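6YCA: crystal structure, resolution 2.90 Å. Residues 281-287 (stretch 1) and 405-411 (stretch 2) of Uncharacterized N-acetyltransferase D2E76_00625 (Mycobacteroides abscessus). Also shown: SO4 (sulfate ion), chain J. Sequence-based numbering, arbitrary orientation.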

ATOM      1  N   GLY A 281       9.474 -15.906 -15.095  1.00 24.43           N
ATOM      2  CA  GLY A 281      10.645 -15.069 -14.984  1.00 27.43           C
ATOM      3  C   GLY A 281      11.861 -15.813 -14.474  1.00 33.31           C
ATOM      4  O   GLY A 281      11.774 -16.639 -13.558  1.00 42.09           O
ATOM      5  N   PRO A 282      13.036 -15.526 -15.055  1.00 28.10           N
ATOM      6  CA  PRO A 282      13.222 -14.630 -16.199  1.00 23.14           C
ATOM      7  C   PRO A 282      12.885 -15.313 -17.520  1.00 19.98           C
ATOM      8  O   PRO A 282      13.098 -16.517 -17.645  1.00 15.08           O
ATOM      9  CB  PRO A 282      14.717 -14.327 -16.149  1.00 15.42           C
ATOM     10  CG  PRO A 282      15.306 -15.550 -15.588  1.00 16.58           C
ATOM     11  CD  PRO A 282      14.326 -16.035 -14.559  1.00 24.39           C
ATOM     12  N   ARG A 283      12.363 -14.553 -18.474  1.00 22.42           N
ATOM     13  CA  ARG A 283      12.001 -15.032 -19.799  1.00 22.28           C
ATOM     14  C   ARG A 283      12.550 -14.073 -20.843  1.00 18.50           C
ATOM     15  O   ARG A 283      12.963 -12.955 -20.514  1.00 19.31           O
ATOM     16  CB  ARG A 283      10.473 -15.118 -19.930  1.00 26.63           C
ATOM     17  CG  ARG A 283       9.831 -16.206 -19.087  1.00 27.69           C
ATOM     18  CD  ARG A 283      10.338 -17.578 -19.479  1.00 24.20           C
ATOM     19  NE  ARG A 283      10.133 -17.857 -20.895  1.00 24.11           N
ATOM     20  CZ  ARG A 283      10.735 -18.846 -21.544  1.00 27.75           C
ATOM     21  NH1 ARG A 283      11.574 -19.642 -20.897  1.00 32.68           N
ATOM     22  NH2 ARG A 283      10.504 -19.039 -22.837  1.00 26.75           N
ATOM     23  N   PRO A 284      12.612 -14.492 -22.109  1.00 15.34           N
ATOM     24  CA  PRO A 284      13.064 -13.578 -23.164  1.00 15.66           C
ATOM     25  C   PRO A 284      12.166 -12.354 -23.277  1.00 15.75           C
ATOM     26  O   PRO A 284      10.959 -12.416 -23.039  1.00 15.69           O
ATOM     27  CB  PRO A 284      12.975 -14.433 -24.433  1.00 16.03           C
ATOM     28  CG  PRO A 284      13.073 -15.827 -23.958  1.00 15.89           C
ATOM     29  CD  PRO A 284      12.410 -15.860 -22.616  1.00 15.46           C
ATOM     30  N   ILE A 285      12.777 -11.224 -23.646  1.00 16.02           N
ATOM     31  CA  ILE A 285      12.012  -9.988 -23.793  1.00 16.27           C
ATOM     32  C   ILE A 285      11.068 -10.037 -24.989  1.00 17.68           C
ATOM     33  O   ILE A 285      10.158  -9.208 -25.085  1.00 26.39           O
ATOM     34  CB  ILE A 285      12.914  -8.736 -23.830  1.00 16.56           C
ATOM     35  CG1 ILE A 285      13.751  -8.701 -25.105  1.00 17.04           C
ATOM     36  CG2 ILE A 285      13.816  -8.680 -22.612  1.00 16.27           C
ATOM     37  CD1 ILE A 285      14.556  -7.442 -25.254  1.00 17.47           C
ATOM     38  N   ASP A 286      11.259 -10.981 -25.911  1.00 16.93           N
ATOM     39  CA  ASP A 286      10.370 -11.150 -27.055  1.00 17.53           C
ATOM     40  C   ASP A 286       9.607 -12.469 -26.996  1.00 23.71           C
ATOM     41  O   ASP A 286       9.221 -13.016 -28.033  1.00 26.80           O
ATOM     42  CB  ASP A 286      11.136 -11.027 -28.372  1.00 18.26           C
ATOM     43  CG  ASP A 286      12.174 -12.129 -28.559  1.00 22.04           C
ATOM     44  OD1 ASP A 286      12.487 -12.858 -27.590  1.00 22.55           O
ATOM     45  OD2 ASP A 286      12.688 -12.263 -29.688  1.00 22.28           O
ATOM     46  N   ASP A 287       9.366 -12.973 -25.789  1.00 16.75           N
ATOM     47  CA  ASP A 287       8.625 -14.210 -25.626  1.00 19.50           C
ATOM     48  C   ASP A 287       7.231 -14.038 -26.216  1.00 23.53           C
ATOM     49  O   ASP A 287       6.521 -13.092 -25.850  1.00 34.55           O
ATOM     50  CB  ASP A 287       8.513 -14.545 -24.140  1.00 22.64           C
ATOM     51  CG  ASP A 287       8.468 -16.038 -23.876  1.00 34.48           C
ATOM     52  OD1 ASP A 287       8.620 -16.825 -24.836  1.00 39.58           O
ATOM     53  OD2 ASP A 287       8.292 -16.427 -22.700  1.00 38.64           O
ATOM     54  N   THR A 405      18.971 -10.356 -36.394  1.00 26.77           N
ATOM     55  CA  THR A 405      18.529 -11.676 -35.958  1.00 25.25           C
ATOM     56  C   THR A 405      17.023 -11.656 -35.720  1.00 28.20           C
ATOM     57  O   THR A 405      16.424 -10.605 -35.486  1.00 30.56           O
ATOM     58  CB  THR A 405      19.236 -12.125 -34.671  1.00 24.04           C
ATOM     59  OG1 THR A 405      18.917 -11.221 -33.607  1.00 29.71           O
ATOM     60  CG2 THR A 405      20.740 -12.164 -34.866  1.00 24.63           C
ATOM     61  N   GLY A 406      16.417 -12.841 -35.756  1.00 29.83           N
ATOM     62  CA  GLY A 406      14.978 -12.949 -35.607  1.00 31.25           C
ATOM     63  C   GLY A 406      14.492 -13.008 -34.173  1.00 35.30           C
ATOM     64  O   GLY A 406      13.342 -12.662 -33.887  1.00 40.95           O
ATOM     65  N   THR A 407      15.355 -13.441 -33.258  1.00 29.95           N
ATOM     66  CA  THR A 407      14.995 -13.589 -31.856  1.00 23.20           C
ATOM     67  C   THR A 407      15.934 -12.764 -30.991  1.00 20.11           C
ATOM     68  O   THR A 407      17.129 -12.653 -31.284  1.00 23.54           O
ATOM     69  CB  THR A 407      15.063 -15.058 -31.415  1.00 24.61           C
ATOM     70  OG1 THR A 407      16.404 -15.546 -31.565  1.00 32.58           O
ATOM     71  CG2 THR A 407      14.112 -15.914 -32.246  1.00 22.84           C
ATOM     72  N   GLN A 408      15.386 -12.188 -29.930  1.00 19.29           N
ATOM     73  CA  GLN A 408      16.222 -11.513 -28.958  1.00 22.91           C
ATOM     74  C   GLN A 408      17.008 -12.551 -28.160  1.00 32.29           C
ATOM     75  O   GLN A 408      16.447 -13.571 -27.742  1.00 39.25           O
ATOM     76  CB  GLN A 408      15.361 -10.683 -28.012  1.00 26.98           C
ATOM     77  CG  GLN A 408      14.863  -9.390 -28.628  1.00 32.57           C
ATOM     78  CD  GLN A 408      15.964  -8.364 -28.774  1.00 37.25           C
ATOM     79  OE1 GLN A 408      16.658  -8.038 -27.809  1.00 41.51           O
ATOM     80  NE2 GLN A 408      16.139  -7.853 -29.988  1.00 37.76           N
ATOM     81  N   PRO A 409      18.299 -12.323 -27.934  1.00 26.67           N
ATOM     82  CA  PRO A 409      19.096 -13.290 -27.178  1.00 23.29           C
ATOM     83  C   PRO A 409      18.671 -13.316 -25.723  1.00 23.13           C
ATOM     84  O   PRO A 409      18.170 -12.331 -25.177  1.00 26.71           O
ATOM     85  CB  PRO A 409      20.519 -12.749 -27.318  1.00 26.00           C
ATOM     86  CG  PRO A 409      20.324 -11.285 -27.472  1.00 24.58           C
ATOM     87  CD  PRO A 409      19.069 -11.120 -28.278  1.00 21.95           C
ATOM     88  N   PHE A 410      18.894 -14.462 -25.091  1.00 22.14           N
ATOM     89  CA  PHE A 410      18.393 -14.682 -23.744  1.00 21.20           C
ATOM     90  C   PHE A 410      19.114 -15.878 -23.145  1.00 20.44           C
ATOM     91  O   PHE A 410      19.232 -16.920 -23.796  1.00 23.03           O
ATOM     92  CB  PHE A 410      16.890 -14.951 -23.816  1.00 16.50           C
ATOM     93  CG  PHE A 410      16.309 -15.458 -22.546  1.00 16.14           C
ATOM     94  CD1 PHE A 410      16.151 -14.619 -21.463  1.00 18.79           C
ATOM     95  CD2 PHE A 410      15.918 -16.779 -22.431  1.00 18.37           C
ATOM     96  CE1 PHE A 410      15.615 -15.084 -20.283  1.00 28.20           C
ATOM     97  CE2 PHE A 410      15.374 -17.252 -21.258  1.00 26.26           C
ATOM     98  CZ  PHE A 410      15.223 -16.404 -20.180  1.00 30.99           C
ATOM     99  N   ALA A 411      19.610 -15.720 -21.922  1.00 17.62           N
ATOM    100  CA  ALA A 411      20.266 -16.792 -21.176  1.00 20.85           C
ATOM    101  C   ALA A 411      19.347 -17.179 -20.022  1.00 30.49           C
ATOM    102  O   ALA A 411      19.325 -16.506 -18.990  1.00 46.86           O
ATOM    103  CB  ALA A 411      21.623 -16.327 -20.659  1.00 20.20           C
TER
HETATM  104  S   SO4 J 504      17.419 -16.255 -35.272  1.00 47.57           S
HETATM  105  O1  SO4 J 504      17.515 -17.401 -34.371  1.00 49.49           O
HETATM  106  O2  SO4 J 504      16.029 -16.082 -35.686  1.00 53.09           O
HETATM  107  O3  SO4 J 504      18.253 -16.482 -36.450  1.00 49.39           O
HETATM  108  O4  SO4 J 504      17.876 -15.058 -34.577  1.00 45.34           O

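Two segments distant in sequence can be joined by very few directional bonds when shape does the rest, and the antiparallel pairing of 281-287 with 405-411 in this N-acetyltransferase, burying 368 Å², is a compact example. Gly-281 makes no contact; the interface begins at Pro-282, which follows a cis peptide bond. Its carbonyl O lies 3.3 Å from CZ of Phe-410, at the ring edge, where the aromatic hydrogens carry slight positive charge. Arg-283 offers backbone instead of side chain: its C sits 3.3 Å from Phe-410 CE1, over the ring face, while its CB points away and its NE forms a salt bridge with Asp-287 OD2 (2.9 Å). Pro-284 covers the same face. Its CD stands 3.6 Å from the ring centroid, nearly along the normal, a CH-pi contact suited to proline, whose CD hydrogens are made slightly positive by the adjacent ring nitrogen. Phe-410 (t rotamer) has the largest covered area here, 103 Å².

Pro-284 also opens a type I turn, closed by Asp-287 N to Pro-284 O (3.2 Å). Within it, Ile-285 starts sideways, but its end comes nearer, packing CD1 3.4 Å from Gln-408 OE1. The CA-to-CB bond of Asp-286 (chi1 p) points toward the other stretch; its OD2 accepts the sole inter-stretch hydrogen bond, from Gln-408 N, at 2.7 Å and almost linear.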